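Aminoacyl-tRNA synthetase-interacting multifunctional protein p43 (Plasmodium vivax, PDB 6IPA) probably binds tRNA through its C-terminal EMAP II-like domain and may associate with aminoacyl-tRNA synthetases or take part in tRNA import. Local coordinates at residues L86-N89 against S90-L94; C120-G124 against E125-L129; D134-N137 against V138-I142; S158-K161 against E162-P165. All coordinates share one frame; numbering follows the deposited sequence.

Contact 1 of 4, residues L86-N89 against S90-L94; sequences LKKN and SEDLL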
loop_
_atom_site.group_PDB
_atom_site.type_symbol
_atom_site.label_atom_id
_atom_site.label_comp_id
_atom_site.label_asym_id
_atom_site.label_seq_id
_atom_site.Cartn_x
_atom_site.Cartn_y
_atom_site.Cartn_z
ATOM N N LEU A 86 4.112 -8.253 14.721
ATOM C CA LEU A 86 4.416 -7.829 16.109
ATOM C C LEU A 86 3.735 -6.544 16.555
ATOM O O LEU A 86 3.813 -6.204 17.735
ATOM C CB LEU A 86 5.924 -7.639 16.322
ATOM C CG LEU A 86 6.808 -8.892 16.359
ATOM C CD1 LEU A 86 8.268 -8.462 16.412
ATOM C CD2 LEU A 86 6.472 -9.821 17.528
ATOM N N LYS A 87 3.097 -5.807 15.648
ATOM C CA LYS A 87 2.434 -4.563 16.051
ATOM C C LYS A 87 0.946 -4.528 15.780
ATOM O O LYS A 87 0.288 -3.554 16.149
ATOM C CB LYS A 87 3.128 -3.352 15.430
ATOM C CG LYS A 87 4.499 -3.102 16.033
ATOM C CD LYS A 87 5.238 -1.959 15.374
ATOM C CE LYS A 87 6.428 -1.498 16.205
ATOM N NZ LYS A 87 7.101 -0.326 15.575
ATOM N N LYS A 88 0.396 -5.590 15.194
ATOM C CA LYS A 88 -1.027 -5.602 14.849
ATOM C C LYS A 88 -1.625 -6.966 14.969
ATOM O O LYS A 88 -0.983 -7.932 14.605
ATOM C CB LYS A 88 -1.211 -5.150 13.392
ATOM C CG LYS A 88 -1.015 -3.663 13.144
ATOM C CD LYS A 88 -2.208 -2.853 13.577
ATOM C CE LYS A 88 -1.771 -1.574 14.254
ATOM N NZ LYS A 88 -2.999 -0.788 14.525
ATOM N N ASN A 89 -2.876 -7.042 15.420
ATOM C CA ASN A 89 -3.618 -8.324 15.449
ATOM C C ASN A 89 -4.321 -8.611 14.102
ATOM O O ASN A 89 -4.536 -7.702 13.304
ATOM C CB ASN A 89 -4.658 -8.317 16.578
ATOM C CG ASN A 89 -4.091 -7.886 17.953
ATOM O OD1 ASN A 89 -3.179 -8.499 18.510
ATOM N ND2 ASN A 89 -4.691 -6.849 18.520
ATOM N N SER A 90 -4.713 -9.853 13.860
ATOM C CA SER A 90 -5.321 -10.238 12.575
ATOM C C SER A 90 -6.608 -9.491 12.248
ATOM O O SER A 90 -6.814 -9.026 11.120
ATOM C CB SER A 90 -5.636 -11.738 12.553
ATOM O OG SER A 90 -6.847 -12.020 13.247
ATOM N N GLU A 91 -7.508 -9.417 13.216
ATOM C CA GLU A 91 -8.781 -8.733 12.995
ATOM C C GLU A 91 -8.583 -7.224 12.710
ATOM O O GLU A 91 -9.521 -6.548 12.263
ATOM C CB GLU A 91 -9.746 -8.995 14.165
ATOM C CG GLU A 91 -9.440 -8.242 15.459
ATOM C CD GLU A 91 -8.354 -8.869 16.353
ATOM O OE1 GLU A 91 -8.201 -10.115 16.438
ATOM O OE2 GLU A 91 -7.662 -8.078 17.023
ATOM N N ASP A 92 -7.375 -6.710 12.941
ATOM C CA ASP A 92 -7.030 -5.320 12.616
ATOM C C ASP A 92 -6.849 -5.065 11.118
ATOM O O ASP A 92 -6.937 -3.929 10.649
ATOM C CB ASP A 92 -5.730 -4.948 13.297
ATOM C CG ASP A 92 -5.881 -4.849 14.753
ATOM O OD1 ASP A 92 -6.894 -4.245 15.158
ATOM O OD2 ASP A 92 -5.020 -5.390 15.481
ATOM N N LEU A 93 -6.572 -6.150 10.408
ATOM C CA LEU A 93 -6.306 -6.165 9.018
ATOM C C LEU A 93 -7.444 -6.836 8.226
ATOM O O LEU A 93 -7.718 -6.446 7.061
ATOM C CB LEU A 93 -5.016 -6.965 8.793
ATOM C CG LEU A 93 -3.715 -6.566 9.491
ATOM C CD1 LEU A 93 -2.574 -7.513 9.140
ATOM C CD2 LEU A 93 -3.329 -5.166 9.068
ATOM N N LEU A 94 -8.080 -7.849 8.834
ATOM C CA LEU A 94 -9.015 -8.683 8.113
ATOM C C LEU A 94 -10.155 -7.839 7.566
ATOM O O LEU A 94 -10.636 -6.918 8.205
ATOM C CB LEU A 94 -9.562 -9.831 9.008
ATOM C CG LEU A 94 -10.365 -10.918 8.280
ATOM C CD1 LEU A 94 -9.494 -11.732 7.346
ATOM C CD2 LEU A 94 -11.067 -11.859 9.229
#
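The backbone N-H of N89 meets the carboxylate of D92 three residues on, N to OD2 being 2.7 Å, the shortest hydrogen bond of the turn. It uses the anti lone pair of OD2, the one turned away from OD1, and is somewhat bent, with 135° at the hydrogen. D92 also bonds through its main chain: its N donates to N89 O at 3.0 Å. With CG anti to its own carbonyl carbon (chi1 -70°), D92 turns the carboxylate back toward the N-H of N89, and OD2 also lies 3.1 Å from N89 CB. Residues 90-92 have helical backbone angles without regular helical bonding, and the N-H to carboxylate bond is a side-chain-to-backbone link that closes this irregular helical turn. The turn lies between strands 78-82 and 97-101, in the link where the canonical OB fold carries a helix. S90 O accepts from both L93 N (3.0 Å) and L94 N (2.9 Å). E91 runs alongside N89, pointing the same way, with amide and carboxylate planes 37° apart. K88 crosses D92 at about a right angle, its CD 4.1 Å from D92 CB, and carries its ammonium on to a salt bridge with E128 on strand 126-129. L93 packs on V56 and L129.

Contact 2 of 4, residues C120-G124 against E125-L129; sequences CGSFG and EQIEL
The flat peptide groups around G121 and E128 bond to one another twice, G121 N reaching E128 O at 2.7 Å and E128 N reaching G121 O at 2.8 Å. Of the two faces of this ribbon, one bears the side chains of S122 and I127, the other those of F123, Q126 and E128. On the first face the I127 side chain does most of the touching. Its CG1 stands anti to the backbone N (chi1 -175°), which lays the ethyl arm across towards the partner strand, 3.4 Å from S122 OG and 3.6 Å from C120 CB. Each strand offers a CA-H group to a carbonyl of the other: I127 CA lies 3.2 Å from G121 O, and S122 CA makes a similar contact with Q126 O. The arrangement is a two-residue beta hairpin of strands 120-123 and 126-129, whose N-to-C directions differ by 162°, closed by a type II' turn from F123 to Q126. G124 takes the second position of that turn with positive phi (53°), and Q126 N donates to F123 O at 2.9 Å while F123 N donates to Q126 O at 3.0 Å. On the second face Q126 CB rests beside F123 O. The E128 carboxylate leads away from the hairpin to K88, and the E128 side chain also touches P197 and L198. Along its other flank, strand 120-123 bonds through S122 to T202 of strand 201-203 and through C120 to S204 just beyond it.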
loop_
_atom_site.group_PDB
_atom_site.type_symbol
_atom_site.label_atom_id
_atom_site.label_comp_id
_atom_site.label_asym_id
_atom_site.label_seq_id
_atom_site.Cartn_x
_atom_site.Cartn_y
_atom_site.Cartn_z
ATOM N N CYS A 120 1.272 1.943 4.732
ATOM C CA CYS A 120 1.002 2.351 6.127
ATOM C C CYS A 120 1.648 3.655 6.533
ATOM O O CYS A 120 2.666 4.069 5.991
ATOM C CB CYS A 120 1.566 1.350 7.136
ATOM S SG CYS A 120 1.119 -0.370 6.938
ATOM N N GLY A 121 1.059 4.242 7.556
ATOM C CA GLY A 121 1.619 5.379 8.237
ATOM C C GLY A 121 2.371 4.902 9.460
ATOM O O GLY A 121 1.976 3.906 10.112
ATOM N N SER A 122 3.476 5.596 9.734
ATOM C CA SER A 122 4.324 5.275 10.856
ATOM C C SER A 122 4.690 6.536 11.611
ATOM O O SER A 122 5.124 7.533 11.007
ATOM C CB SER A 122 5.586 4.594 10.366
ATOM O OG SER A 122 5.423 3.192 10.406
ATOM N N PHE A 123 4.512 6.503 12.926
ATOM C CA PHE A 123 4.987 7.610 13.790
ATOM C C PHE A 123 5.398 7.041 15.137
ATOM O O PHE A 123 4.648 6.264 15.727
ATOM C CB PHE A 123 3.911 8.700 13.977
ATOM C CG PHE A 123 4.376 9.894 14.784
ATOM C CD1 PHE A 123 5.165 10.888 14.199
ATOM C CD2 PHE A 123 4.005 10.039 16.127
ATOM C CE1 PHE A 123 5.574 11.987 14.929
ATOM C CE2 PHE A 123 4.421 11.138 16.867
ATOM C CZ PHE A 123 5.203 12.109 16.278
ATOM N N GLY A 124 6.585 7.434 15.605
ATOM C CA GLY A 124 7.165 6.895 16.823
ATOM C C GLY A 124 7.177 5.387 16.715
ATOM O O GLY A 124 7.806 4.841 15.833
ATOM N N GLU A 125 6.441 4.715 17.579
ATOM C CA GLU A 125 6.409 3.253 17.576
ATOM C C GLU A 125 5.107 2.712 16.960
ATOM O O GLU A 125 5.002 1.517 16.688
ATOM C CB GLU A 125 6.649 2.742 19.007
ATOM C CG GLU A 125 7.861 3.431 19.646
ATOM C CD GLU A 125 8.026 3.180 21.139
ATOM O OE1 GLU A 125 7.032 2.776 21.813
ATOM O OE2 GLU A 125 9.158 3.413 21.648
ATOM N N GLN A 126 4.145 3.601 16.703
ATOM C CA GLN A 126 2.849 3.224 16.089
ATOM C C GLN A 126 2.967 3.019 14.581
ATOM O O GLN A 126 3.692 3.776 13.888
ATOM C CB GLN A 126 1.797 4.314 16.305
ATOM C CG GLN A 126 1.419 4.617 17.751
ATOM C CD GLN A 126 0.575 5.880 17.877
ATOM O OE1 GLN A 126 -0.646 5.840 17.770
ATOM N NE2 GLN A 126 1.235 7.014 18.102
ATOM N N ILE A 127 2.244 2.027 14.059
ATOM C CA ILE A 127 2.067 1.933 12.605
ATOM C C ILE A 127 0.599 1.649 12.320
ATOM O O ILE A 127 0.033 0.767 12.938
ATOM C CB ILE A 127 3.022 0.888 11.968
ATOM C CG1 ILE A 127 2.934 0.880 10.422
ATOM C CG2 ILE A 127 2.775 -0.502 12.539
ATOM C CD1 ILE A 127 3.820 -0.164 9.763
ATOM N N GLU A 128 -0.037 2.417 11.441
ATOM C CA GLU A 128 -1.427 2.164 11.061
ATOM C C GLU A 128 -1.553 2.052 9.548
ATOM O O GLU A 128 -0.713 2.572 8.805
ATOM C CB GLU A 128 -2.367 3.274 11.542
ATOM C CG GLU A 128 -2.333 3.596 13.032
ATOM C CD GLU A 128 -2.865 2.456 13.936
ATOM O OE1 GLU A 128 -3.779 1.690 13.517
ATOM O OE2 GLU A 128 -2.367 2.344 15.084
ATOM N N LEU A 129 -2.591 1.365 9.091
ATOM C CA LEU A 129 -2.855 1.260 7.674
ATOM C C LEU A 129 -3.352 2.594 7.133
ATOM O O LEU A 129 -4.015 3.347 7.842
ATOM C CB LEU A 129 -3.990 0.272 7.425
ATOM C CG LEU A 129 -3.875 -1.162 7.779
ATOM C CD1 LEU A 129 -5.240 -1.749 7.545
ATOM C CD2 LEU A 129 -2.904 -1.843 6.885
#

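Contact 3 of 4, residues D134-N137 against V138-I142; sequences DGVN and VGERI
N137 and E140 are the ends of a type II beta turn with V138 and G139 at its corners, in the loop between strands 126-129 and 143-144. G139 has positive phi, as the third residue of such a turn does. The usual closing bond, E140 N to N137 O, measures 3.2 Å and is nearly straight, but the position of N137 O is less certain, so this link is tentative. The firmer tie runs the other way. E140 OE1 accepts the backbone N-H of N137 at 3.1 Å, almost in line (169° at the hydrogen), from the anti side and 21° out of the carboxylate plane. Chi1 of 80° sets CG of E140 between its backbone N and carbonyl carbon, and the extended chain beyond carries the carboxylate back across the mouth of the turn. The same oxygen has two further donors: a water at 2.7 Å from OE1, and the hydroxyl of S190. Three hydrogen bonds thus grip one carboxylate oxygen, which would be expected to keep the group ionised; the other oxygen, OE2, is hydrogen-bonded as well. Backbone hydrogen bonds pair G139 with V50 and I142 with I48 of strand 48-58, so the turn is also tied to the OB sheet. V136 crosses E140 at about a right angle, with its CB 3.6 Å from E140 OE1, and touches S189 and Y97. The water that donates to E140 OE1 gives its second hydrogen to N137 OD1, 2.5 Å away.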
loop_
_atom_site.group_PDB
_atom_site.type_symbol
_atom_site.label_atom_id
_atom_site.label_comp_id
_atom_site.label_asym_id
_atom_site.label_seq_id
_atom_site.Cartn_x
_atom_site.Cartn_y
_atom_site.Cartn_z
ATOM N N ASP A 134 -15.036 4.617 2.750
ATOM C CA ASP A 134 -15.773 3.428 2.357
ATOM C C ASP A 134 -16.404 3.736 1.020
ATOM O O ASP A 134 -16.503 4.903 0.668
ATOM C CB ASP A 134 -16.808 3.052 3.428
ATOM C CG ASP A 134 -16.160 2.627 4.750
ATOM O OD1 ASP A 134 -15.319 1.700 4.729
ATOM O OD2 ASP A 134 -16.523 3.219 5.800
ATOM N N GLY A 135 -16.764 2.698 0.265
ATOM C CA GLY A 135 -17.434 2.849 -1.053
ATOM C C GLY A 135 -16.524 2.698 -2.261
ATOM O O GLY A 135 -16.965 2.645 -3.395
ATOM N N VAL A 136 -15.235 2.623 -2.000
ATOM C CA VAL A 136 -14.240 2.434 -3.021
ATOM C C VAL A 136 -14.345 1.036 -3.637
ATOM O O VAL A 136 -14.931 0.161 -3.063
ATOM C CB VAL A 136 -12.875 2.658 -2.395
ATOM C CG1 VAL A 136 -12.757 4.136 -1.983
ATOM C CG2 VAL A 136 -12.673 1.720 -1.187
ATOM N N ASN A 137 -13.830 0.853 -4.839
ATOM C CA ASN A 137 -13.897 -0.415 -5.523
ATOM C C ASN A 137 -12.527 -1.009 -5.546
ATOM O O ASN A 137 -11.558 -0.299 -5.636
ATOM C CB ASN A 137 -14.325 -0.231 -6.972
ATOM C CG ASN A 137 -15.716 0.305 -7.088
ATOM O OD1 ASN A 137 -15.982 1.256 -7.845
ATOM N ND2 ASN A 137 -16.631 -0.315 -6.359
ATOM N N VAL A 138 -12.470 -2.325 -5.481
ATOM C CA VAL A 138 -11.250 -3.040 -5.609
ATOM C C VAL A 138 -10.778 -2.676 -6.980
ATOM O O VAL A 138 -11.562 -2.696 -7.920
ATOM C CB VAL A 138 -11.440 -4.603 -5.518
ATOM C CG1 VAL A 138 -11.666 -5.039 -4.066
ATOM C CG2 VAL A 138 -12.566 -5.133 -6.411
ATOM N N GLY A 139 -9.512 -2.332 -7.102
ATOM C CA GLY A 139 -8.943 -2.102 -8.402
ATOM C C GLY A 139 -8.815 -0.626 -8.723
ATOM O O GLY A 139 -8.068 -0.317 -9.574
ATOM N N GLU A 140 -9.508 0.306 -8.067
ATOM C CA GLU A 140 -9.307 1.703 -8.478
ATOM C C GLU A 140 -7.950 2.324 -8.106
ATOM O O GLU A 140 -7.411 2.187 -6.979
ATOM C CB GLU A 140 -10.423 2.588 -7.991
ATOM C CG GLU A 140 -10.282 2.996 -6.552
ATOM C CD GLU A 140 -11.366 3.917 -6.106
ATOM O OE1 GLU A 140 -12.507 3.439 -5.908
ATOM O OE2 GLU A 140 -11.043 5.128 -5.983
ATOM N N ARG A 141 -7.397 3.050 -9.068
ATOM C CA ARG A 141 -6.053 3.637 -8.951
ATOM C C ARG A 141 -6.203 4.886 -8.087
ATOM O O ARG A 141 -7.109 5.682 -8.322
ATOM C CB ARG A 141 -5.486 3.928 -10.367
ATOM C CG ARG A 141 -3.968 3.950 -10.447
ATOM C CD ARG A 141 -3.434 4.822 -11.554
ATOM N NE ARG A 141 -2.096 5.320 -11.232
ATOM C CZ ARG A 141 -1.290 5.955 -12.086
ATOM N NH1 ARG A 141 -1.699 6.186 -13.344
ATOM N NH2 ARG A 141 -0.072 6.347 -11.682
ATOM N N ILE A 142 -5.372 4.993 -7.042
ATOM C CA ILE A 142 -5.363 6.137 -6.141
ATOM C C ILE A 142 -4.319 7.125 -6.664
ATOM O O ILE A 142 -3.142 6.756 -6.903
ATOM C CB ILE A 142 -4.945 5.696 -4.730
ATOM C CG1 ILE A 142 -5.891 4.590 -4.157
ATOM C CG2 ILE A 142 -4.786 6.890 -3.802
ATOM C CD1 ILE A 142 -7.373 4.929 -4.177
HETATM O O HOH W 1 -14.025 2.816 -8.072
#

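Contact 4 of 4, residues S158-K161 against E162-P165; sequences SFDK and EKNP
K161, E162 and D160 form the exposed bend of this turn, held by backbone bonds and by the D160 side chain. D160 supplies its hub: its carbonyl O accepts K163 N at 2.8 Å and the hydroxyl of S158, OG to O being 3.2 Å, the two donors arriving from opposite faces of the carbonyl plane. K161 O takes the next link, receiving N164 N at 3.0 Å, and N164 CB sits 3.3 Å from that same oxygen. These successive three-residue bonds make a short 3-10 turn through K161 and E162. The D160 carboxylate rides over the start of it. With CG anti to the backbone N (chi1 -170°), the group is thrown forward over the turn, where OD2 lies 3.3 Å from K163 CG and 3.9 Å from E162 CB. D160 and K163 cross obliquely, the aliphatic stem of the lysine running by the carboxylate while NZ stays 4.7 Å from OD2, too far for a salt bridge, though a modest attraction is possible. The E162 carboxylate, its plane 53° from that of D160, is likewise separate, and the like charges may repel weakly. S158 CB lies 3.4 Å from K163 O. The neighbouring F159 makes a cation-pi contact with K105, in the loop before strand 107-109. The turn leads directly into helix 165-169: N164 is its N-cap, with OD1 accepting the backbone N of F166, and E162 O bonds to the H168 side chain.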
loop_
_atom_site.group_PDB
_atom_site.type_symbol
_atom_site.label_atom_id
_atom_site.label_comp_id
_atom_site.label_asym_id
_atom_site.label_seq_id
_atom_site.Cartn_x
_atom_site.Cartn_y
_atom_site.Cartn_z
ATOM N N SER A 158 11.479 -2.027 -10.807
ATOM C CA SER A 158 12.766 -2.742 -10.696
ATOM C C SER A 158 12.881 -3.637 -9.448
ATOM O O SER A 158 12.144 -3.458 -8.492
ATOM C CB SER A 158 13.894 -1.664 -10.703
ATOM O OG SER A 158 15.200 -2.155 -10.404
ATOM N N PHE A 159 13.791 -4.609 -9.478
ATOM C CA PHE A 159 14.126 -5.383 -8.290
ATOM C C PHE A 159 15.177 -4.625 -7.459
ATOM O O PHE A 159 15.227 -4.746 -6.237
ATOM C CB PHE A 159 14.696 -6.752 -8.660
ATOM C CG PHE A 159 13.667 -7.800 -8.973
ATOM C CD1 PHE A 159 12.668 -8.108 -8.083
ATOM C CD2 PHE A 159 13.755 -8.535 -10.151
ATOM C CE1 PHE A 159 11.736 -9.093 -8.375
ATOM C CE2 PHE A 159 12.831 -9.521 -10.457
ATOM C CZ PHE A 159 11.814 -9.804 -9.567
ATOM N N ASP A 160 16.051 -3.896 -8.142
ATOM C CA ASP A 160 17.057 -3.050 -7.501
ATOM C C ASP A 160 16.387 -1.845 -6.836
ATOM O O ASP A 160 15.871 -0.964 -7.531
ATOM C CB ASP A 160 18.073 -2.548 -8.553
ATOM C CG ASP A 160 19.296 -1.852 -7.925
ATOM O OD1 ASP A 160 19.569 -2.086 -6.722
ATOM O OD2 ASP A 160 19.996 -1.084 -8.632
ATOM N N LYS A 161 16.426 -1.795 -5.509
ATOM C CA LYS A 161 15.807 -0.718 -4.739
ATOM C C LYS A 161 16.188 0.622 -5.322
ATOM O O LYS A 161 15.340 1.487 -5.538
ATOM C CB LYS A 161 16.312 -0.708 -3.305
ATOM C CG LYS A 161 16.057 -1.942 -2.445
ATOM C CD LYS A 161 16.611 -1.721 -1.020
ATOM C CE LYS A 161 18.095 -1.321 -1.042
ATOM N NZ LYS A 161 18.763 -1.162 0.275
ATOM N N GLU A 162 17.488 0.783 -5.551
ATOM C CA GLU A 162 18.061 2.036 -6.052
ATOM C C GLU A 162 17.513 2.483 -7.404
ATOM O O GLU A 162 17.583 3.664 -7.728
ATOM C CB GLU A 162 19.599 1.933 -6.129
ATOM C CG GLU A 162 20.292 1.843 -4.771
ATOM C CD GLU A 162 21.788 1.605 -4.886
ATOM O OE1 GLU A 162 22.484 2.325 -5.642
ATOM O OE2 GLU A 162 22.284 0.685 -4.206
ATOM N N LYS A 163 16.979 1.555 -8.192
ATOM C CA LYS A 163 16.406 1.883 -9.499
ATOM C C LYS A 163 14.886 1.792 -9.508
ATOM O O LYS A 163 14.279 1.701 -10.572
ATOM C CB LYS A 163 16.983 0.962 -10.551
ATOM C CG LYS A 163 18.491 1.059 -10.583
ATOM C CD LYS A 163 19.087 0.657 -11.926
ATOM C CE LYS A 163 20.608 0.826 -11.888
ATOM N NZ LYS A 163 21.259 0.066 -12.986
ATOM N N ASN A 164 14.280 1.832 -8.315
ATOM C CA ASN A 164 12.845 1.706 -8.137
ATOM C C ASN A 164 12.325 3.052 -7.666
ATOM O O ASN A 164 12.640 3.487 -6.551
ATOM C CB ASN A 164 12.549 0.614 -7.094
ATOM C CG ASN A 164 11.053 0.408 -6.843
ATOM O OD1 ASN A 164 10.233 1.318 -6.999
ATOM N ND2 ASN A 164 10.698 -0.812 -6.468
ATOM N N PRO A 165 11.532 3.730 -8.510
ATOM C CA PRO A 165 10.951 4.994 -8.144
ATOM C C PRO A 165 10.462 5.059 -6.713
ATOM O O PRO A 165 10.741 6.046 -6.019
ATOM C CB PRO A 165 9.786 5.100 -9.096
ATOM C CG PRO A 165 10.333 4.517 -10.349
ATOM C CD PRO A 165 11.199 3.379 -9.896
#

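In the fold
All four contacts are local turns that follow one another in series from the N terminus; none nests within or crosses another. Contact 1 closes a turn in the link between strands 78-82 and 97-101 of the four-stranded OB sheet. Contact 2, the hairpin 120-129, comes next and is the one that touches it, so that the sheet's connecting loop and the hairpin beside the C-terminal strand are joined by polar and apolar contacts. Contact 3 turns the chain towards strand 143-144, with its nearest atoms about 10 Å from contact 1. Contact 4 leads into helix 165-169 and lies across the chain's centre from contacts 1 and 3, its centre about 29 Å from that of contact 1.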